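Local coordinates for ALBA-Domain Protein (Trypanosoma brucei, PDB 7DL8), which probably binds RNA as a member of the Alba family of nucleic-acid-binding proteins, at the interface of chains A and B and the interface of chains C and B. Numbering follows the deposited sequence. Chains: chain A/B/C, ALBA-Domain Protein.

Contact 1: the interface of chains A and B. Residues chain A 41-45, 87; chain B 13-16.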
loop_
_atom_site.group_PDB
_atom_site.type_symbol
_atom_site.label_atom_id
_atom_site.label_comp_id
_atom_site.label_asym_id
_atom_site.label_seq_id
_atom_site.Cartn_x
_atom_site.Cartn_y
_atom_site.Cartn_z
ATOM N N TYR A 41 -13.487 4.854 17.975
ATOM C CA TYR A 41 -13.443 3.965 16.820
ATOM C C TYR A 41 -12.330 4.450 15.900
ATOM O O TYR A 41 -12.483 5.464 15.209
ATOM C CB TYR A 41 -14.790 3.936 16.103
ATOM C CG TYR A 41 -15.884 3.237 16.883
ATOM C CD1 TYR A 41 -16.457 3.831 18.000
ATOM C CD2 TYR A 41 -16.341 1.983 16.501
ATOM C CE1 TYR A 41 -17.454 3.196 18.716
ATOM C CE2 TYR A 41 -17.339 1.340 17.211
ATOM C CZ TYR A 41 -17.891 1.951 18.317
ATOM O OH TYR A 41 -18.883 1.315 19.026
ATOM N N VAL A 42 -11.217 3.725 15.888
ATOM C CA VAL A 42 -10.068 4.060 15.056
ATOM C C VAL A 42 -10.165 3.219 13.791
ATOM O O VAL A 42 -10.088 1.987 13.844
ATOM C CB VAL A 42 -8.744 3.817 15.793
ATOM C CG1 VAL A 42 -7.572 4.290 14.945
ATOM C CG2 VAL A 42 -8.750 4.520 17.143
ATOM N N SER A 43 -10.343 3.882 12.652
ATOM C CA SER A 43 -10.576 3.205 11.386
ATOM C C SER A 43 -9.690 3.807 10.305
ATOM O O SER A 43 -9.182 4.924 10.436
ATOM C CB SER A 43 -12.050 3.291 10.966
ATOM O OG SER A 43 -12.536 4.618 11.070
ATOM N N ALA A 44 -9.514 3.045 9.227
ATOM C CA ALA A 44 -8.739 3.500 8.083
ATOM C C ALA A 44 -9.087 2.640 6.878
ATOM O O ALA A 44 -9.637 1.542 7.014
ATOM C CB ALA A 44 -7.235 3.450 8.365
ATOM N N LEU A 45 -8.757 3.153 5.697
ATOM C CA LEU A 45 -9.061 2.493 4.436
ATOM C C LEU A 45 -7.774 2.108 3.721
ATOM O O LEU A 45 -6.800 2.868 3.723
ATOM C CB LEU A 45 -9.902 3.396 3.526
ATOM C CG LEU A 45 -11.193 3.968 4.111
ATOM C CD1 LEU A 45 -11.851 4.921 3.125
ATOM C CD2 LEU A 45 -12.144 2.848 4.492
ATOM N N LYS A 87 -11.333 -2.013 4.823
ATOM C CA LYS A 87 -11.481 -1.125 5.963
ATOM C C LYS A 87 -11.240 -1.909 7.240
ATOM O O LYS A 87 -11.713 -3.040 7.382
ATOM C CB LYS A 87 -12.872 -0.476 6.001
ATOM C CG LYS A 87 -13.049 0.537 7.119
ATOM C CD LYS A 87 -14.424 0.432 7.757
ATOM C CE LYS A 87 -15.201 1.727 7.594
ATOM N NZ LYS A 87 -16.375 1.787 8.507
ATOM N N SER B 13 -15.359 8.710 16.399
ATOM C CA SER B 13 -14.732 7.910 15.354
ATOM C C SER B 13 -13.541 8.659 14.779
ATOM O O SER B 13 -13.692 9.769 14.258
ATOM C CB SER B 13 -15.735 7.581 14.245
ATOM O OG SER B 13 -17.025 7.349 14.780
ATOM N N VAL B 14 -12.361 8.055 14.880
ATOM C CA VAL B 14 -11.133 8.623 14.338
ATOM C C VAL B 14 -10.784 7.836 13.084
ATOM O O VAL B 14 -10.508 6.632 13.154
ATOM C CB VAL B 14 -9.984 8.572 15.357
ATOM C CG1 VAL B 14 -8.671 8.961 14.698
ATOM C CG2 VAL B 14 -10.277 9.478 16.526
ATOM N N ARG B 15 -10.802 8.510 11.939
ATOM C CA ARG B 15 -10.465 7.892 10.663
ATOM C C ARG B 15 -9.043 8.298 10.306
ATOM O O ARG B 15 -8.775 9.473 10.031
ATOM C CB ARG B 15 -11.455 8.295 9.574
ATOM C CG ARG B 15 -11.031 7.899 8.167
ATOM C CD ARG B 15 -11.217 6.405 7.918
ATOM N NE ARG B 15 -12.506 5.909 8.396
ATOM C CZ ARG B 15 -13.561 5.695 7.616
ATOM N NH1 ARG B 15 -14.693 5.240 8.138
ATOM N NH2 ARG B 15 -13.487 5.942 6.314
ATOM N N VAL B 16 -8.137 7.327 10.306
ATOM C CA VAL B 16 -6.737 7.590 10.003
ATOM C C VAL B 16 -6.564 7.668 8.494
ATOM O O VAL B 16 -6.998 6.773 7.761
ATOM C CB VAL B 16 -5.839 6.497 10.608
ATOM C CG1 VAL B 16 -4.377 6.755 10.268
ATOM C CG2 VAL B 16 -6.039 6.416 12.113
#

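Contact 2: the interface of chains C and B. Residues chain C 53, 57, 60, 70, 88; chain B 70, 72-73, 88.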
loop_
_atom_site.group_PDB
_atom_site.type_symbol
_atom_site.label_atom_id
_atom_site.label_comp_id
_atom_site.label_asym_id
_atom_site.label_seq_id
_atom_site.Cartn_x
_atom_site.Cartn_y
_atom_site.Cartn_z
ATOM N N VAL C 53 5.952 0.885 -9.219
ATOM C CA VAL C 53 7.376 1.145 -9.046
ATOM C C VAL C 53 8.111 -0.146 -8.709
ATOM O O VAL C 53 9.232 -0.382 -9.177
ATOM C CB VAL C 53 7.591 2.223 -7.967
ATOM C CG1 VAL C 53 9.058 2.309 -7.569
ATOM C CG2 VAL C 53 7.090 3.573 -8.461
ATOM N N GLU C 57 11.281 -1.834 -10.621
ATOM C CA GLU C 57 12.504 -2.134 -9.884
ATOM C C GLU C 57 12.868 -3.610 -9.983
ATOM O O GLU C 57 14.054 -3.954 -10.030
ATOM C CB GLU C 57 12.356 -1.716 -8.421
ATOM C CG GLU C 57 12.427 -0.211 -8.186
ATOM C CD GLU C 57 13.636 0.434 -8.839
ATOM O OE1 GLU C 57 14.761 -0.076 -8.651
ATOM O OE2 GLU C 57 13.462 1.455 -9.536
ATOM N N LYS C 60 14.502 -3.994 -13.181
ATOM C CA LYS C 60 15.840 -3.416 -13.105
ATOM C C LYS C 60 16.811 -4.332 -12.365
ATOM O O LYS C 60 17.993 -4.390 -12.721
ATOM C CB LYS C 60 15.775 -2.035 -12.449
ATOM C CG LYS C 60 15.229 -0.960 -13.386
ATOM C CD LYS C 60 14.846 0.317 -12.663
ATOM C CE LYS C 60 16.061 1.045 -12.113
ATOM N NZ LYS C 60 15.646 2.207 -11.281
ATOM N N ILE C 70 9.576 8.785 -16.816
ATOM C CA ILE C 70 8.583 8.653 -15.754
ATOM C C ILE C 70 7.813 9.962 -15.683
ATOM O O ILE C 70 8.415 11.031 -15.524
ATOM C CB ILE C 70 9.218 8.328 -14.391
ATOM C CG1 ILE C 70 10.097 7.080 -14.483
ATOM C CG2 ILE C 70 8.140 8.135 -13.338
ATOM C CD1 ILE C 70 10.767 6.711 -13.175
ATOM N N ILE C 88 0.880 7.351 -12.242
ATOM C CA ILE C 88 2.282 7.301 -12.638
ATOM C C ILE C 88 2.382 6.480 -13.916
ATOM O O ILE C 88 1.557 5.596 -14.172
ATOM C CB ILE C 88 3.180 6.712 -11.526
ATOM C CG1 ILE C 88 4.647 7.082 -11.759
ATOM C CG2 ILE C 88 3.020 5.200 -11.437
ATOM C CD1 ILE C 88 5.564 6.691 -10.621
ATOM N N ILE B 70 12.207 12.789 -12.291
ATOM C CA ILE B 70 11.653 11.746 -11.434
ATOM C C ILE B 70 12.502 10.497 -11.612
ATOM O O ILE B 70 12.673 10.015 -12.738
ATOM C CB ILE B 70 10.179 11.446 -11.757
ATOM C CG1 ILE B 70 9.328 12.710 -11.633
ATOM C CG2 ILE B 70 9.649 10.353 -10.842
ATOM C CD1 ILE B 70 7.880 12.512 -12.030
ATOM N N THR B 72 13.413 6.502 -9.726
ATOM C CA THR B 72 13.089 5.456 -8.770
ATOM C C THR B 72 14.338 4.644 -8.457
ATOM O O THR B 72 15.238 4.516 -9.293
ATOM C CB THR B 72 11.983 4.530 -9.295
ATOM O OG1 THR B 72 12.407 3.920 -10.521
ATOM C CG2 THR B 72 10.700 5.315 -9.540
ATOM N N SER B 73 14.390 4.097 -7.244
ATOM C CA SER B 73 15.541 3.315 -6.815
ATOM C C SER B 73 15.088 2.267 -5.808
ATOM O O SER B 73 13.939 2.259 -5.357
ATOM C CB SER B 73 16.633 4.210 -6.218
ATOM O OG SER B 73 16.318 4.580 -4.887
ATOM N N ILE B 88 11.153 6.722 -4.510
ATOM C CA ILE B 88 10.934 7.662 -5.600
ATOM C C ILE B 88 11.546 8.994 -5.195
ATOM O O ILE B 88 11.643 9.319 -4.007
ATOM C CB ILE B 88 9.435 7.814 -5.945
ATOM C CG1 ILE B 88 9.259 8.440 -7.330
ATOM C CG2 ILE B 88 8.710 8.631 -4.881
ATOM C CD1 ILE B 88 7.822 8.490 -7.802
#

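Contact 1: the interface of chains A and B
B:Arg15 reaches over A:Ser43 and donates NE to its hydroxyl. The distance from B:Arg15 NE to A:Ser43 OG is 3.0 Å, with 157° at the hydrogen. The hydroxyl is tilted somewhat from the guanidinium plane. A:Ser43 OG sits between its own backbone N and carbonyl carbon (chi1 48°), which points it at the incoming arginine. B:Arg15 starts with CG anti to the backbone N (chi1 169°). The chain then bends at chi2 and chi3, which brings the guanidinium across to chain A, over A:Ser43 and on toward A:Leu45. The outer nitrogens pass to two further side chains of chain A. B:Arg15 NH2 crosses the branch of A:Leu45 and touches A:Leu45 CD1 at 3.7 Å. B:Arg15 NH1 meets A:Lys87 nearly at a right angle, 3.6 Å from the methylene A:Lys87 CE. A:Lys87 belongs to strand 85-94. Its NZ is close as well, so two probably positive groups stand near each other and may repel mildly.

The backbones set this arrangement. Strand 13-16 of chain B pairs in parallel with strand 39-45 of chain A. B:Val14 N donates to A:Tyr41 O, and A:Ser43 N donates to B:Val14 O at 2.8 Å. B:Val16 N closes the ladder at 2.6 Å from A:Ser43 O. A:Ser43 is therefore held by both backbone polar groups and by its hydroxyl. Side chains alternate along the strands. A:Tyr41, A:Ser43, B:Ser13 and B:Arg15 share one face, where A:Tyr41 CB rests beside B:Ser13 CA. The valines and A:Ala44 lie on the other.

Chain B thus adds its N-terminal strand to the sheet of chain A, and the two-fold twin does the reverse. This exchange of strands is consistent with domain swapping. The structure alone does not show whether it forms in the cell. On the valine face, A:Val42 CG1 meets B:Val16 CG2 at 3.9 Å.

Contact 2: the interface of chains C and B
This is a two-fold interface between like surfaces of chains C and B, with an apolar centre and a polar flank. It joins the two copies through strands 65-76 and 84-94 of chain C, strands 65-75 and 85-94 of chain B, and helix 49-61 of chain C. It may correspond to the dimer contact common in the Alba family.

C:Ile70 and B:Ile70 meet at the centre. Their side chains cross obliquely, and the CG2 methyls of C:Ile70 and B:Ile70 touch at 3.7 Å. In both copies CG2 is anti to the backbone N, and this turns the short branch toward its twin. C:Ile88 and B:Ile88 meet tip to tip, with their CD1 atoms 4.0 Å apart.

B:Thr72 joins the apolar and polar parts. The methyl B:Thr72 CG2 lies 3.9 Å from C:Ile70 CD1. The same methyl faces C:Val53 CG1, the two side chains pointing at each other end-on. The hydroxyl B:Thr72 OG1 turns to the helix and donates to the carboxylate oxygen OE2 of C:Glu57 at 2.9 Å. It approaches nearly in line with the C-O bond. The torsion of B:Thr72 (chi1 59°) puts OG1 between the backbone N and carbonyl carbon, so hydroxyl and methyl serve different neighbours.

C:Lys60 is the second donor to this oxygen. C:Lys60 NZ is 2.9 Å from C:Glu57 OE2, on the syn lone pair, and forms a salt bridge within chain C. One carboxylate oxygen is thus gripped by two donors from different directions. A bend at chi2 (-50°) carries the C:Glu57 carboxylate to this point, where its CD lies against B:Ser73 CA. C:Lys60 NZ also hydrogen-bonds the backbone oxygen B:Thr72 O at 3.1 Å. The lysine charge probably helps keep the glutamate ionised.

With its symmetry twin, the patch ties helix 49-61 of one copy to the strand of the other and, if the interface is the biological one, would help set how the two Alba domains face each other.

The centres of contact 1 and contact 2 lie about 30 Å apart. Chain B takes part in both, and so links chain A to chain C. It uses its N-terminal strand 13-16 in contact 1 and strands 65-75 and 85-94 in contact 2. Strand 85-94 serves both surfaces of the fold: residue 87 lies at contact 1 and the next residue, 88, at contact 2. One copy can therefore exchange a strand with one neighbour and pack against another. Two such two-fold contacts can connect copies in the deposited assembly of four, which may or may not be the biological one.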